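Local structure of Pab-dependent poly(a)-specific ribonuclease subunit PAN2 (Neurospora crassa, 4CZW) at residues L281-G293 against L378-F392. The protein serves as catalytic subunit of the PAN deadenylation complex, probably shortening mRNA poly(A) tails with its exonuclease domain, beside a ubiquitin-protease-like domain expected to be inactive. Sequence-based numbering, arbitrary orientation.
Sequences LWSTPGWLPEEIG and LTFNAAWKMPVVVMF
In the hydrophobic core of the pseudo-UCH (USP-like) domain, the end of helix 276-282 and the loop leading to strand 291-297 pack on one side of strand 385-394, with W282 wedged against F380 and P387. Strand 321-334 pairs antiparallel with both 291-297 and 385-394, so these two strands flank a common neighbour; side chains make most of the contact, with a water between the backbones. P387 CG makes a CH-pi contact with the indole, 3.6 Å from the centroid of the six-membered ring of W282 and 18° off its normal, while W287 covers the opposite face. The same ring turns its edge toward the face of F380, an offset edge-to-face pair with planes at 88°. In selenomethionine M386, whose chain is bent at chi2 and chi3, SE lies 5.3 Å from the centroid of the five-membered ring of W282, oblique to it, a Met-aromatic contact, and touches W282 CB at 3.7 Å. The indole's polar end is satisfied elsewhere, W282 NE1 being hydrogen-bonded to Y210 OH.

Further along, L288 CD2 meets the edge of F380 near the ring plane, 3.9 Å from CE2. L288 holds CG anti to the backbone N, beside the carbonyl carbon, and the branch at CG sends CD2 to F380 and L378 CD2, CD1 to V390 and F392. The water accepts from L288 N and donates to L378 O at 2.8 Å.

At the far end, I292 CD1 sits over the centre of the F392 ring, 3.8 Å from the centroid and 5° off the normal. Replacing F392 with an alanine would probably leave I292 CD1 without its aromatic face and open a gap beside L288. At the ring's edge, in its plane, P289 O lies 3.7 Å from F392 CZ.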
ATOM      1  N   LEU A 281      -0.503 -21.755  24.103  1.00 43.21           N
ATOM      2  CA  LEU A 281       0.272 -22.460  23.090  1.00 46.94           C
ATOM      3  C   LEU A 281       1.193 -21.509  22.331  1.00 44.58           C
ATOM      4  O   LEU A 281       2.373 -21.797  22.133  1.00 48.89           O
ATOM      5  CB  LEU A 281      -0.659 -23.180  22.113  1.00 41.18           C
ATOM      6  CG  LEU A 281       0.007 -24.047  21.042  1.00 34.34           C
ATOM      7  CD1 LEU A 281       0.721 -25.229  21.678  1.00 45.23           C
ATOM      8  CD2 LEU A 281      -1.011 -24.519  20.014  1.00 47.32           C
ATOM      9  N   TRP A 282       0.645 -20.374  21.910  1.00 44.76           N
ATOM     10  CA  TRP A 282       1.402 -19.392  21.139  1.00 43.60           C
ATOM     11  C   TRP A 282       2.449 -18.667  21.978  1.00 50.42           C
ATOM     12  O   TRP A 282       3.412 -18.119  21.441  1.00 50.38           O
ATOM     13  CB  TRP A 282       0.457 -18.369  20.507  1.00 45.11           C
ATOM     14  CG  TRP A 282      -0.007 -18.746  19.137  1.00 43.05           C
ATOM     15  CD1 TRP A 282      -1.207 -19.300  18.800  1.00 41.48           C
ATOM     16  CD2 TRP A 282       0.724 -18.594  17.917  1.00 37.41           C
ATOM     17  NE1 TRP A 282      -1.269 -19.502  17.441  1.00 47.36           N
ATOM     18  CE2 TRP A 282      -0.094 -19.077  16.876  1.00 41.67           C
ATOM     19  CE3 TRP A 282       1.993 -18.098  17.602  1.00 39.90           C
ATOM     20  CZ2 TRP A 282       0.313 -19.076  15.544  1.00 44.24           C
ATOM     21  CZ3 TRP A 282       2.395 -18.098  16.279  1.00 41.29           C
ATOM     22  CH2 TRP A 282       1.559 -18.584  15.268  1.00 44.23           C
ATOM     23  N   SER A 283       2.260 -18.666  23.293  1.00 45.88           N
ATOM     24  CA  SER A 283       3.183 -17.983  24.192  1.00 44.10           C
ATOM     25  C   SER A 283       4.457 -18.792  24.410  1.00 52.96           C
ATOM     26  O   SER A 283       5.416 -18.304  25.008  1.00 59.49           O
ATOM     27  CB  SER A 283       2.511 -17.697  25.535  1.00 43.76           C
ATOM     28  OG  SER A 283       2.224 -18.897  26.230  1.00 49.44           O
ATOM     29  N   THR A 284       4.457 -20.030  23.926  1.00 48.46           N
ATOM     30  CA  THR A 284       5.627 -20.896  24.021  1.00 45.50           C
ATOM     31  C   THR A 284       6.798 -20.293  23.254  1.00 48.73           C
ATOM     32  O   THR A 284       6.680 -20.003  22.063  1.00 54.37           O
ATOM     33  CB  THR A 284       5.330 -22.306  23.475  1.00 52.79           C
ATOM     34  OG1 THR A 284       4.216 -22.868  24.180  1.00 50.13           O
ATOM     35  CG2 THR A 284       6.540 -23.212  23.641  1.00 49.00           C
ATOM     36  N   PRO A 285       7.933 -20.091  23.941  1.00 49.77           N
ATOM     37  CA  PRO A 285       9.120 -19.485  23.327  1.00 49.11           C
ATOM     38  C   PRO A 285       9.674 -20.309  22.167  1.00 51.60           C
ATOM     39  O   PRO A 285       9.964 -21.493  22.331  1.00 52.78           O
ATOM     40  CB  PRO A 285      10.124 -19.429  24.485  1.00 52.57           C
ATOM     41  CG  PRO A 285       9.647 -20.453  25.461  1.00 59.45           C
ATOM     42  CD  PRO A 285       8.156 -20.431  25.356  1.00 56.30           C
ATOM     43  N   GLY A 286       9.809 -19.676  21.005  1.00 60.75           N
ATOM     44  CA  GLY A 286      10.365 -20.326  19.834  1.00 49.25           C
ATOM     45  C   GLY A 286       9.381 -21.228  19.112  1.00 52.46           C
ATOM     46  O   GLY A 286       9.779 -22.086  18.325  1.00 62.58           O
ATOM     47  N   TRP A 287       8.093 -21.030  19.374  1.00 48.50           N
ATOM     48  CA  TRP A 287       7.059 -21.869  18.777  1.00 43.32           C
ATOM     49  C   TRP A 287       6.865 -21.553  17.299  1.00 46.58           C
ATOM     50  O   TRP A 287       6.611 -22.449  16.495  1.00 54.97           O
ATOM     51  CB  TRP A 287       5.735 -21.705  19.524  1.00 46.07           C
ATOM     52  CG  TRP A 287       4.736 -22.773  19.203  1.00 50.94           C
ATOM     53  CD1 TRP A 287       4.718 -24.047  19.690  1.00 56.21           C
ATOM     54  CD2 TRP A 287       3.606 -22.662  18.328  1.00 53.51           C
ATOM     55  NE1 TRP A 287       3.649 -24.738  19.170  1.00 55.52           N
ATOM     56  CE2 TRP A 287       2.950 -23.909  18.332  1.00 54.50           C
ATOM     57  CE3 TRP A 287       3.085 -21.629  17.542  1.00 46.08           C
ATOM     58  CZ2 TRP A 287       1.802 -24.152  17.582  1.00 50.21           C
ATOM     59  CZ3 TRP A 287       1.945 -21.873  16.796  1.00 46.83           C
ATOM     60  CH2 TRP A 287       1.316 -23.125  16.822  1.00 51.67           C
ATOM     61  N   LEU A 288       6.980 -20.276  16.945  1.00 49.74           N
ATOM     62  CA  LEU A 288       6.843 -19.855  15.556  1.00 38.73           C
ATOM     63  C   LEU A 288       8.187 -19.882  14.842  1.00 48.52           C
ATOM     64  O   LEU A 288       9.072 -19.081  15.146  1.00 55.53           O
ATOM     65  CB  LEU A 288       6.235 -18.453  15.471  1.00 43.33           C
ATOM     66  CG  LEU A 288       6.121 -17.861  14.063  1.00 48.48           C
ATOM     67  CD1 LEU A 288       5.221 -18.718  13.186  1.00 45.57           C
ATOM     68  CD2 LEU A 288       5.614 -16.428  14.117  1.00 40.71           C
ATOM     69  N   PRO A 289       8.347 -20.809  13.887  1.00 51.19           N
ATOM     70  CA  PRO A 289       9.589 -20.915  13.120  1.00 48.15           C
ATOM     71  C   PRO A 289       9.669 -19.858  12.025  1.00 52.75           C
ATOM     72  O   PRO A 289       8.642 -19.496  11.448  1.00 57.22           O
ATOM     73  CB  PRO A 289       9.505 -22.320  12.523  1.00 45.02           C
ATOM     74  CG  PRO A 289       8.044 -22.548  12.349  1.00 39.14           C
ATOM     75  CD  PRO A 289       7.363 -21.831  13.488  1.00 47.79           C
ATOM     76  N   GLU A 290      10.871 -19.368  11.746  1.00 48.48           N
ATOM     77  CA  GLU A 290      11.058 -18.395  10.678  1.00 56.56           C
ATOM     78  C   GLU A 290      11.223 -19.103   9.339  1.00 51.03           C
ATOM     79  O   GLU A 290      11.335 -18.463   8.294  1.00 49.97           O
ATOM     80  CB  GLU A 290      12.272 -17.506  10.954  1.00 57.34           C
ATOM     81  CG  GLU A 290      13.593 -18.254  10.988  1.00 70.30           C
ATOM     82  CD  GLU A 290      14.787 -17.335  10.812  1.00 82.79           C
ATOM     83  OE1 GLU A 290      14.805 -16.566   9.829  1.00 78.62           O
ATOM     84  OE2 GLU A 290      15.704 -17.381  11.659  1.00 72.09           O
ATOM     85  N   GLU A 291      11.233 -20.431   9.379  1.00 52.69           N
ATOM     86  CA  GLU A 291      11.455 -21.226   8.180  1.00 53.65           C
ATOM     87  C   GLU A 291      10.726 -22.563   8.255  1.00 55.91           C
ATOM     88  O   GLU A 291      10.879 -23.310   9.222  1.00 54.62           O
ATOM     89  CB  GLU A 291      12.954 -21.449   7.970  1.00 55.74           C
ATOM     90  CG  GLU A 291      13.344 -21.800   6.548  1.00 57.60           C
ATOM     91  CD  GLU A 291      14.847 -21.816   6.351  1.00 62.14           C
ATOM     92  OE1 GLU A 291      15.547 -22.465   7.156  1.00 58.29           O
ATOM     93  OE2 GLU A 291      15.327 -21.179   5.391  1.00 56.76           O
ATOM     94  N   ILE A 292       9.926 -22.856   7.235  1.00 52.02           N
ATOM     95  CA  ILE A 292       9.198 -24.120   7.169  1.00 50.69           C
ATOM     96  C   ILE A 292       9.353 -24.779   5.803  1.00 57.23           C
ATOM     97  O   ILE A 292       9.629 -24.111   4.806  1.00 58.30           O
ATOM     98  CB  ILE A 292       7.693 -23.932   7.457  1.00 45.73           C
ATOM     99  CG1 ILE A 292       7.075 -22.947   6.464  1.00 51.39           C
ATOM    100  CG2 ILE A 292       7.473 -23.462   8.885  1.00 41.86           C
ATOM    101  CD1 ILE A 292       5.593 -22.723   6.669  1.00 44.56           C
ATOM    102  N   GLY A 293       9.177 -26.095   5.769  1.00 57.44           N
ATOM    103  CA  GLY A 293       9.198 -26.839   4.525  1.00 53.92           C
ATOM    104  C   GLY A 293       7.927 -27.650   4.380  1.00 51.50           C
ATOM    105  O   GLY A 293       7.526 -28.350   5.309  1.00 58.82           O
ATOM    106  N   LEU A 378       9.686 -12.877  17.500  1.00 43.81           N
ATOM    107  CA  LEU A 378       9.098 -14.209  17.584  1.00 39.02           C
ATOM    108  C   LEU A 378       8.671 -14.541  19.011  1.00 42.21           C
ATOM    109  O   LEU A 378       8.451 -15.704  19.347  1.00 46.98           O
ATOM    110  CB  LEU A 378      10.082 -15.259  17.067  1.00 34.20           C
ATOM    111  CG  LEU A 378      10.534 -15.083  15.615  1.00 41.82           C
ATOM    112  CD1 LEU A 378      11.491 -16.192  15.205  1.00 34.41           C
ATOM    113  CD2 LEU A 378       9.334 -15.029  14.682  1.00 43.08           C
ATOM    114  N   THR A 379       8.561 -13.513  19.846  1.00 42.08           N
ATOM    115  CA  THR A 379       8.082 -13.685  21.214  1.00 42.11           C
ATOM    116  C   THR A 379       6.664 -13.145  21.343  1.00 44.86           C
ATOM    117  O   THR A 379       6.374 -12.029  20.911  1.00 45.91           O
ATOM    118  CB  THR A 379       8.992 -12.974  22.234  1.00 46.99           C
ATOM    119  OG1 THR A 379      10.337 -13.447  22.091  1.00 55.53           O
ATOM    120  CG2 THR A 379       8.514 -13.239  23.654  1.00 39.47           C
ATOM    121  N   PHE A 380       5.780 -13.940  21.936  1.00 41.53           N
ATOM    122  CA  PHE A 380       4.393 -13.530  22.116  1.00 40.22           C
ATOM    123  C   PHE A 380       3.966 -13.653  23.577  1.00 37.29           C
ATOM    124  O   PHE A 380       4.501 -14.470  24.326  1.00 36.52           O
ATOM    125  CB  PHE A 380       3.473 -14.355  21.215  1.00 38.71           C
ATOM    126  CG  PHE A 380       3.791 -14.227  19.751  1.00 44.57           C
ATOM    127  CD1 PHE A 380       3.413 -13.097  19.044  1.00 43.52           C
ATOM    128  CD2 PHE A 380       4.473 -15.232  19.084  1.00 46.47           C
ATOM    129  CE1 PHE A 380       3.705 -12.973  17.698  1.00 39.88           C
ATOM    130  CE2 PHE A 380       4.767 -15.114  17.737  1.00 45.89           C
ATOM    131  CZ  PHE A 380       4.384 -13.982  17.044  1.00 43.38           C
ATOM    132  N   ASN A 381       3.004 -12.828  23.973  1.00 40.17           N
ATOM    133  CA  ASN A 381       2.559 -12.767  25.357  1.00 38.14           C
ATOM    134  C   ASN A 381       1.060 -13.026  25.458  1.00 44.04           C
ATOM    135  O   ASN A 381       0.261 -12.355  24.807  1.00 44.49           O
ATOM    136  CB  ASN A 381       2.908 -11.403  25.960  1.00 36.85           C
ATOM    137  CG  ASN A 381       2.811 -11.385  27.476  1.00 39.50           C
ATOM    138  OD1 ASN A 381       1.834 -11.858  28.056  1.00 44.76           O
ATOM    139  ND2 ASN A 381       3.829 -10.834  28.124  1.00 46.76           N
ATOM    140  N   ALA A 382       0.683 -13.996  26.286  1.00 40.31           N
ATOM    141  CA  ALA A 382      -0.716 -14.395  26.423  1.00 39.76           C
ATOM    142  C   ALA A 382      -1.586 -13.290  27.017  1.00 47.14           C
ATOM    143  O   ALA A 382      -2.813 -13.352  26.952  1.00 50.75           O
ATOM    144  CB  ALA A 382      -0.819 -15.652  27.276  1.00 42.24           C
ATOM    145  N   ALA A 383      -0.942 -12.280  27.592  1.00 48.35           N
ATOM    146  CA  ALA A 383      -1.656 -11.206  28.272  1.00 38.13           C
ATOM    147  C   ALA A 383      -2.069 -10.085  27.323  1.00 46.00           C
ATOM    148  O   ALA A 383      -3.135  -9.492  27.490  1.00 45.50           O
ATOM    149  CB  ALA A 383      -0.809 -10.648  29.399  1.00 44.56           C
ATOM    150  N   TRP A 384      -1.235  -9.795  26.326  1.00 41.94           N
ATOM    151  CA  TRP A 384      -1.491  -8.649  25.459  1.00 39.84           C
ATOM    152  C   TRP A 384      -0.964  -8.785  24.027  1.00 39.54           C
ATOM    153  O   TRP A 384      -1.447  -8.099  23.124  1.00 45.81           O
ATOM    154  CB  TRP A 384      -0.904  -7.384  26.094  1.00 43.09           C
ATOM    155  CG  TRP A 384       0.579  -7.439  26.327  1.00 37.50           C
ATOM    156  CD1 TRP A 384       1.220  -7.916  27.432  1.00 39.03           C
ATOM    157  CD2 TRP A 384       1.604  -6.988  25.433  1.00 37.74           C
ATOM    158  NE1 TRP A 384       2.582  -7.796  27.281  1.00 40.08           N
ATOM    159  CE2 TRP A 384       2.842  -7.229  26.061  1.00 40.14           C
ATOM    160  CE3 TRP A 384       1.594  -6.408  24.161  1.00 32.66           C
ATOM    161  CZ2 TRP A 384       4.058  -6.909  25.460  1.00 40.67           C
ATOM    162  CZ3 TRP A 384       2.801  -6.092  23.567  1.00 36.54           C
ATOM    163  CH2 TRP A 384       4.017  -6.343  24.216  1.00 42.34           C
ATOM    164  N   LYS A 385       0.015  -9.658  23.806  1.00 41.89           N
ATOM    165  CA  LYS A 385       0.620  -9.764  22.478  1.00 35.88           C
ATOM    166  C   LYS A 385       0.339 -11.100  21.796  1.00 44.91           C
ATOM    167  O   LYS A 385       0.934 -12.120  22.140  1.00 41.89           O
ATOM    168  CB  LYS A 385       2.131  -9.539  22.560  1.00 35.46           C
ATOM    169  CG  LYS A 385       2.787  -9.347  21.203  1.00 32.02           C
ATOM    170  CD  LYS A 385       4.299  -9.314  21.298  1.00 30.44           C
ATOM    171  CE  LYS A 385       4.927  -9.211  19.920  1.00 33.86           C
ATOM    172  NZ  LYS A 385       6.402  -9.378  19.976  1.00 43.07           N
HETATM  173  N   MSE A 386      -0.556 -11.078  20.810  1.00 43.22           N
HETATM  174  CA  MSE A 386      -0.931 -12.284  20.080  1.00 38.29           C
HETATM  175  C   MSE A 386      -0.965 -12.052  18.568  1.00 41.62           C
HETATM  176  O   MSE A 386      -1.459 -11.026  18.102  1.00 40.70           O
HETATM  177  CB  MSE A 386      -2.290 -12.795  20.562  1.00 43.26           C
HETATM  178  CG  MSE A 386      -2.233 -13.574  21.865  1.00 48.21           C
HETATM  179 SE   MSE A 386      -1.412 -15.327  21.623  1.00 57.45          SE
HETATM  180  CE  MSE A 386       0.008 -15.204  22.949  1.00 40.03           C
ATOM    181  N   PRO A 387      -0.442 -13.018  17.797  1.00 39.18           N
ATOM    182  CA  PRO A 387      -0.407 -12.929  16.334  1.00 41.52           C
ATOM    183  C   PRO A 387      -1.780 -13.146  15.703  1.00 38.81           C
ATOM    184  O   PRO A 387      -2.557 -13.971  16.184  1.00 37.53           O
ATOM    185  CB  PRO A 387       0.555 -14.052  15.942  1.00 40.37           C
ATOM    186  CG  PRO A 387       0.392 -15.058  17.024  1.00 39.22           C
ATOM    187  CD  PRO A 387       0.158 -14.273  18.285  1.00 42.28           C
ATOM    188  N   VAL A 388      -2.068 -12.409  14.635  1.00 34.27           N
ATOM    189  CA  VAL A 388      -3.349 -12.524  13.950  1.00 31.52           C
ATOM    190  C   VAL A 388      -3.166 -13.086  12.545  1.00 41.19           C
ATOM    191  O   VAL A 388      -3.805 -14.068  12.170  1.00 44.66           O
ATOM    192  CB  VAL A 388      -4.067 -11.165  13.865  1.00 38.23           C
ATOM    193  CG1 VAL A 388      -5.386 -11.306  13.125  1.00 38.93           C
ATOM    194  CG2 VAL A 388      -4.291 -10.599  15.255  1.00 35.31           C
ATOM    195  N   VAL A 389      -2.288 -12.454  11.773  1.00 38.64           N
ATOM    196  CA  VAL A 389      -1.981 -12.916  10.425  1.00 35.33           C
ATOM    197  C   VAL A 389      -0.490 -13.209  10.290  1.00 39.40           C
ATOM    198  O   VAL A 389       0.349 -12.384  10.654  1.00 44.51           O
ATOM    199  CB  VAL A 389      -2.398 -11.882   9.359  1.00 31.07           C
ATOM    200  CG1 VAL A 389      -2.148 -12.430   7.961  1.00 26.45           C
ATOM    201  CG2 VAL A 389      -3.859 -11.499   9.529  1.00 34.29           C
ATOM    202  N   VAL A 390      -0.167 -14.389   9.772  1.00 39.74           N
ATOM    203  CA  VAL A 390       1.221 -14.790   9.575  1.00 37.28           C
ATOM    204  C   VAL A 390       1.515 -14.957   8.088  1.00 38.02           C
ATOM    205  O   VAL A 390       0.767 -15.625   7.373  1.00 44.19           O
ATOM    206  CB  VAL A 390       1.537 -16.101  10.320  1.00 37.72           C
ATOM    207  CG1 VAL A 390       2.973 -16.522  10.071  1.00 37.92           C
ATOM    208  CG2 VAL A 390       1.281 -15.935  11.808  1.00 37.78           C
HETATM  209  N   MSE A 391       2.603 -14.350   7.623  1.00 38.92           N
HETATM  210  CA  MSE A 391       2.910 -14.330   6.196  1.00 43.65           C
HETATM  211  C   MSE A 391       4.183 -15.094   5.844  1.00 44.17           C
HETATM  212  O   MSE A 391       5.274 -14.754   6.302  1.00 44.62           O
HETATM  213  CB  MSE A 391       3.036 -12.886   5.709  1.00 37.81           C
HETATM  214  CG  MSE A 391       3.154 -12.742   4.201  1.00 45.09           C
HETATM  215 SE   MSE A 391       1.458 -13.025   3.280  1.00 55.37          SE
HETATM  216  CE  MSE A 391       0.467 -11.499   3.985  1.00 44.92           C
ATOM    217  N   PHE A 392       4.031 -16.126   5.020  1.00 46.20           N
ATOM    218  CA  PHE A 392       5.168 -16.862   4.483  1.00 42.29           C
ATOM    219  C   PHE A 392       5.251 -16.683   2.972  1.00 42.76           C
ATOM    220  O   PHE A 392       4.235 -16.493   2.304  1.00 48.00           O
ATOM    221  CB  PHE A 392       5.067 -18.353   4.815  1.00 41.96           C
ATOM    222  CG  PHE A 392       5.412 -18.692   6.236  1.00 33.58           C
ATOM    223  CD1 PHE A 392       6.726 -18.935   6.606  1.00 44.29           C
ATOM    224  CD2 PHE A 392       4.422 -18.787   7.198  1.00 34.81           C
ATOM    225  CE1 PHE A 392       7.045 -19.255   7.911  1.00 43.12           C
ATOM    226  CE2 PHE A 392       4.736 -19.109   8.506  1.00 33.16           C
ATOM    227  CZ  PHE A 392       6.049 -19.340   8.863  1.00 33.63           C
TER
HETATM  228  O   HOH W   1       7.033 -18.139  19.008  1.00 46.38           O